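Local atomic coordinates of CheC, inhibitor of MCP methylation / FliN fusion protein (PDB entry 4HYN), a protein that probably serves as a flagellar rotor component with CheC-type phosphatase activity, acting in the signalling that controls bacterial chemotaxis. Residues V3-I15 with I183-F195. Numbering follows the deposited sequence.
Sequences VLTPEEKDMIGEI and ISADLVKKMYEYF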
loop_
_atom_site.group_PDB
_atom_site.type_symbol
_atom_site.label_atom_id
_atom_site.label_comp_id
_atom_site.label_asym_id
_atom_site.label_seq_id
_atom_site.Cartn_x
_atom_site.Cartn_y
_atom_site.Cartn_z
ATOM N N VAL A 3 8.867 17.529 -7.194
ATOM C CA VAL A 3 10.000 17.343 -6.302
ATOM C C VAL A 3 10.715 15.997 -6.382
ATOM O O VAL A 3 11.871 15.902 -5.994
ATOM C CB VAL A 3 9.598 17.611 -4.826
ATOM C CG1 VAL A 3 9.125 19.044 -4.661
ATOM C CG2 VAL A 3 8.519 16.634 -4.369
ATOM N N LEU A 4 10.047 14.965 -6.887
ATOM C CA LEU A 4 10.652 13.634 -6.974
ATOM C C LEU A 4 11.451 13.369 -8.254
ATOM O O LEU A 4 10.913 13.459 -9.354
ATOM C CB LEU A 4 9.568 12.560 -6.817
ATOM C CG LEU A 4 9.267 11.970 -5.436
ATOM C CD1 LEU A 4 9.494 12.964 -4.310
ATOM C CD2 LEU A 4 7.856 11.430 -5.428
ATOM N N THR A 5 12.724 13.008 -8.102
ATOM C CA THR A 5 13.589 12.711 -9.247
ATOM C C THR A 5 13.366 11.293 -9.744
ATOM O O THR A 5 12.776 10.462 -9.051
ATOM C CB THR A 5 15.083 12.797 -8.885
ATOM O OG1 THR A 5 15.413 11.733 -7.987
ATOM C CG2 THR A 5 15.423 14.134 -8.239
ATOM N N PRO A 6 13.827 10.995 -10.966
ATOM C CA PRO A 6 13.644 9.637 -11.483
ATOM C C PRO A 6 14.308 8.594 -10.578
ATOM O O PRO A 6 13.788 7.486 -10.422
ATOM C CB PRO A 6 14.288 9.719 -12.858
ATOM C CG PRO A 6 13.908 11.117 -13.284
ATOM C CD PRO A 6 14.248 11.912 -12.039
ATOM N N GLU A 7 15.427 8.967 -9.952
ATOM C CA GLU A 7 16.137 8.070 -9.035
ATOM C C GLU A 7 15.265 7.708 -7.842
ATOM O O GLU A 7 15.215 6.545 -7.434
ATOM C CB GLU A 7 17.421 8.715 -8.525
ATOM C CG GLU A 7 18.520 8.837 -9.562
ATOM C CD GLU A 7 19.602 9.825 -9.142
ATOM O OE1 GLU A 7 20.760 9.389 -8.944
ATOM O OE2 GLU A 7 19.293 11.037 -9.014
ATOM N N GLU A 8 14.587 8.707 -7.278
ATOM C CA GLU A 8 13.711 8.485 -6.130
ATOM C C GLU A 8 12.523 7.608 -6.509
ATOM O O GLU A 8 12.109 6.753 -5.730
ATOM C CB GLU A 8 13.247 9.813 -5.539
ATOM C CG GLU A 8 14.344 10.567 -4.801
ATOM C CD GLU A 8 13.938 11.978 -4.435
ATOM O OE1 GLU A 8 13.895 12.307 -3.228
ATOM O OE2 GLU A 8 13.665 12.765 -5.363
ATOM N N LYS A 9 11.994 7.808 -7.715
ATOM C CA LYS A 9 10.884 7.003 -8.202
ATOM C C LYS A 9 11.366 5.576 -8.453
ATOM O O LYS A 9 10.620 4.630 -8.236
ATOM C CB LYS A 9 10.314 7.570 -9.504
ATOM C CG LYS A 9 9.508 8.847 -9.359
ATOM C CD LYS A 9 8.721 9.098 -10.640
ATOM C CE LYS A 9 7.938 10.378 -10.571
ATOM N NZ LYS A 9 8.862 11.530 -10.409
ATOM N N ASP A 10 12.596 5.426 -8.949
ATOM C CA ASP A 10 13.160 4.094 -9.196
ATOM C C ASP A 10 13.361 3.338 -7.877
ATOM O O ASP A 10 13.181 2.123 -7.818
ATOM C CB ASP A 10 14.486 4.178 -9.963
ATOM C CG ASP A 10 14.292 4.307 -11.476
ATOM O OD1 ASP A 10 13.541 3.491 -12.062
ATOM O OD2 ASP A 10 14.911 5.214 -12.086
HETATM N N MSE A 11 13.737 4.059 -6.826
HETATM C CA MSE A 11 13.919 3.439 -5.522
HETATM C C MSE A 11 12.570 2.921 -5.022
HETATM O O MSE A 11 12.489 1.814 -4.483
HETATM C CB MSE A 11 14.485 4.430 -4.506
HETATM C CG MSE A 11 14.426 3.908 -3.081
HETATM SE SE MSE A 11 14.568 5.281 -1.739
HETATM C CE MSE A 11 12.792 6.034 -1.891
ATOM N N ILE A 12 11.526 3.736 -5.200
ATOM C CA ILE A 12 10.167 3.388 -4.792
ATOM C C ILE A 12 9.772 2.042 -5.389
ATOM O O ILE A 12 9.207 1.189 -4.701
ATOM C CB ILE A 12 9.132 4.437 -5.289
ATOM C CG1 ILE A 12 9.286 5.763 -4.543
ATOM C CG2 ILE A 12 7.721 3.902 -5.138
ATOM C CD1 ILE A 12 9.217 5.631 -3.042
ATOM N N GLY A 13 10.053 1.875 -6.681
ATOM C CA GLY A 13 9.720 0.639 -7.358
ATOM C C GLY A 13 10.527 -0.540 -6.852
ATOM O O GLY A 13 9.990 -1.624 -6.623
ATOM N N GLU A 14 11.819 -0.317 -6.655
ATOM C CA GLU A 14 12.711 -1.359 -6.189
ATOM C C GLU A 14 12.401 -1.821 -4.771
ATOM O O GLU A 14 12.212 -3.016 -4.539
ATOM C CB GLU A 14 14.157 -0.906 -6.352
ATOM C CG GLU A 14 14.510 -0.662 -7.823
ATOM C CD GLU A 14 15.928 -0.169 -8.048
ATOM O OE1 GLU A 14 16.622 -0.753 -8.907
ATOM O OE2 GLU A 14 16.345 0.806 -7.391
ATOM N N ILE A 15 12.300 -0.886 -3.830
ATOM C CA ILE A 15 11.988 -1.258 -2.456
ATOM C C ILE A 15 10.545 -1.793 -2.387
ATOM O O ILE A 15 10.235 -2.659 -1.574
ATOM C CB ILE A 15 12.232 -0.083 -1.440
ATOM C CG1 ILE A 15 11.146 0.985 -1.542
ATOM C CG2 ILE A 15 13.611 0.545 -1.650
ATOM C CD1 ILE A 15 9.959 0.731 -0.629
ATOM N N ILE A 183 2.107 7.657 -0.410
ATOM C CA ILE A 183 2.974 8.154 0.657
ATOM C C ILE A 183 3.424 9.547 0.271
ATOM O O ILE A 183 3.460 9.878 -0.921
ATOM C CB ILE A 183 4.228 7.274 0.863
ATOM C CG1 ILE A 183 4.744 6.742 -0.481
ATOM C CG2 ILE A 183 3.933 6.164 1.857
ATOM C CD1 ILE A 183 6.064 5.962 -0.394
ATOM N N SER A 184 3.761 10.367 1.264
ATOM C CA SER A 184 4.193 11.731 0.980
ATOM C C SER A 184 5.569 11.772 0.304
ATOM O O SER A 184 6.394 10.867 0.473
ATOM C CB SER A 184 4.197 12.580 2.257
ATOM O OG SER A 184 5.416 12.450 2.967
ATOM N N ALA A 185 5.795 12.808 -0.491
ATOM C CA ALA A 185 7.078 12.960 -1.154
ATOM C C ALA A 185 8.126 13.235 -0.062
ATOM O O ALA A 185 9.320 12.964 -0.237
ATOM C CB ALA A 185 7.015 14.095 -2.146
ATOM N N ASP A 186 7.662 13.760 1.070
ATOM C CA ASP A 186 8.530 14.043 2.212
ATOM C C ASP A 186 9.148 12.745 2.715
ATOM O O ASP A 186 10.342 12.687 2.995
ATOM C CB ASP A 186 7.723 14.658 3.348
ATOM C CG ASP A 186 7.990 16.125 3.526
ATOM O OD1 ASP A 186 8.286 16.514 4.678
ATOM O OD2 ASP A 186 7.892 16.888 2.537
ATOM N N LEU A 187 8.305 11.725 2.859
ATOM C CA LEU A 187 8.728 10.410 3.312
ATOM C C LEU A 187 9.672 9.750 2.294
ATOM O O LEU A 187 10.636 9.096 2.678
ATOM C CB LEU A 187 7.507 9.520 3.508
ATOM C CG LEU A 187 7.714 8.341 4.453
ATOM C CD1 LEU A 187 7.526 8.825 5.887
ATOM C CD2 LEU A 187 6.728 7.239 4.135
ATOM N N VAL A 188 9.376 9.917 1.004
ATOM C CA VAL A 188 10.192 9.354 -0.072
ATOM C C VAL A 188 11.611 9.926 -0.035
ATOM O O VAL A 188 12.589 9.178 -0.153
ATOM C CB VAL A 188 9.556 9.622 -1.455
ATOM C CG1 VAL A 188 10.525 9.261 -2.581
ATOM C CG2 VAL A 188 8.283 8.827 -1.592
ATOM N N LYS A 189 11.712 11.244 0.146
ATOM C CA LYS A 189 13.006 11.932 0.221
ATOM C C LYS A 189 13.789 11.411 1.430
ATOM O O LYS A 189 15.008 11.244 1.379
ATOM C CB LYS A 189 12.805 13.451 0.360
ATOM C CG LYS A 189 14.090 14.253 0.215
ATOM C CD LYS A 189 14.307 15.279 1.332
ATOM C CE LYS A 189 13.664 16.625 1.004
ATOM N NZ LYS A 189 13.974 17.675 2.024
ATOM N N LYS A 190 13.066 11.145 2.512
ATOM C CA LYS A 190 13.660 10.639 3.742
ATOM C C LYS A 190 14.196 9.220 3.507
ATOM O O LYS A 190 15.298 8.892 3.942
ATOM C CB LYS A 190 12.622 10.643 4.864
ATOM C CG LYS A 190 13.145 11.082 6.216
ATOM C CD LYS A 190 14.279 10.195 6.704
ATOM C CE LYS A 190 15.605 10.938 6.650
ATOM N NZ LYS A 190 16.790 10.033 6.729
HETATM N N MSE A 191 13.414 8.389 2.822
HETATM C CA MSE A 191 13.829 7.024 2.508
HETATM C C MSE A 191 15.036 7.050 1.570
HETATM O O MSE A 191 15.889 6.180 1.634
HETATM C CB MSE A 191 12.696 6.249 1.835
HETATM C CG MSE A 191 11.486 5.971 2.705
HETATM SE SE MSE A 191 10.081 5.136 1.648
HETATM C CE MSE A 191 11.093 3.620 1.020
ATOM N N TYR A 192 15.105 8.064 0.711
ATOM C CA TYR A 192 16.205 8.199 -0.226
ATOM C C TYR A 192 17.515 8.534 0.482
ATOM O O TYR A 192 18.578 8.121 0.027
ATOM C CB TYR A 192 15.889 9.253 -1.293
ATOM C CG TYR A 192 16.804 9.171 -2.489
ATOM C CD1 TYR A 192 16.847 8.016 -3.279
ATOM C CD2 TYR A 192 17.666 10.222 -2.810
ATOM C CE1 TYR A 192 17.729 7.905 -4.356
ATOM C CE2 TYR A 192 18.554 10.123 -3.891
ATOM C CZ TYR A 192 18.581 8.957 -4.655
ATOM O OH TYR A 192 19.483 8.829 -5.695
ATOM N N GLU A 193 17.448 9.286 1.580
ATOM C CA GLU A 193 18.652 9.635 2.333
ATOM C C GLU A 193 19.257 8.375 2.931
ATOM O O GLU A 193 20.468 8.205 2.927
ATOM C CB GLU A 193 18.338 10.636 3.446
ATOM C CG GLU A 193 18.045 12.047 2.963
ATOM C CD GLU A 193 17.405 12.932 4.033
ATOM O OE1 GLU A 193 17.698 12.753 5.241
ATOM O OE2 GLU A 193 16.602 13.814 3.656
ATOM N N TYR A 194 18.406 7.494 3.449
ATOM C CA TYR A 194 18.860 6.234 4.030
ATOM C C TYR A 194 19.363 5.297 2.932
ATOM O O TYR A 194 20.346 4.573 3.108
ATOM C CB TYR A 194 17.713 5.535 4.754
ATOM C CG TYR A 194 17.376 6.086 6.114
ATOM C CD1 TYR A 194 16.087 6.543 6.396
ATOM C CD2 TYR A 194 18.328 6.120 7.132
ATOM C CE1 TYR A 194 15.750 7.016 7.655
ATOM C CE2 TYR A 194 18.000 6.595 8.400
ATOM C CZ TYR A 194 16.704 7.043 8.652
ATOM O OH TYR A 194 16.364 7.530 9.891
ATOM N N PHE A 195 18.645 5.306 1.814
ATOM C CA PHE A 195 18.943 4.471 0.662
ATOM C C PHE A 195 20.262 4.814 -0.032
ATOM O O PHE A 195 21.046 3.922 -0.352
ATOM C CB PHE A 195 17.796 4.579 -0.335
ATOM C CG PHE A 195 17.871 3.599 -1.468
ATOM C CD1 PHE A 195 17.454 2.283 -1.290
ATOM C CD2 PHE A 195 18.282 4.012 -2.732
ATOM C CE1 PHE A 195 17.439 1.394 -2.350
ATOM C CE2 PHE A 195 18.275 3.134 -3.805
ATOM C CZ PHE A 195 17.848 1.816 -3.617
#
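Helices 6-30 and 185-200 of the CheC-like fold pack almost perpendicularly here, the axes of segments 6-15 and 185-195 approaching to 10.0 Å at 83°, and Met-11, a selenomethionine, fits as a knob into the hole formed by Val-188, Met-191, Tyr-192 and Phe-195. With CG anti to the backbone N (chi1 168°), its chain runs across one face of Phe-195, and CG stands over the middle of that ring, 3.7 Å from the centroid, in a CH-pi contact. SE comes next, making Met-aromatic contacts obliquely with Phe-195 and at the edge of Tyr-192; the bend at chi3 then turns CE towards Val-188 O and Met-191 CB. Replacing Phe-195 with an alanine would probably uncover Met-11 CG and leave the end of the Met-11 side chain freer to turn.

One face of Tyr-192 receives Glu-8 CG, 3.9 Å from the ring centroid. The Glu-8 chain is kept in place by a capping box: Thr-5 N donates to OE2 at 2.9 Å, nearly straight at 175°, while Glu-8 N donates to Thr-5 OG1. Nearer the sheet aliphatic side chains meet, Ile-12 CD1 lying 3.6 Å from Val-188 CG2 and Leu-4 CD1 3.5 Å from Ala-185 CB.

Strand 161-171 backs this end through Ala-163 and Val-165, and Glu-44 of strand 35-46 accepts from the backbone N of Val-3 and Leu-4. At the far end, Ile-15, Met-191 and Phe-195 meet leucines of helix 103-128.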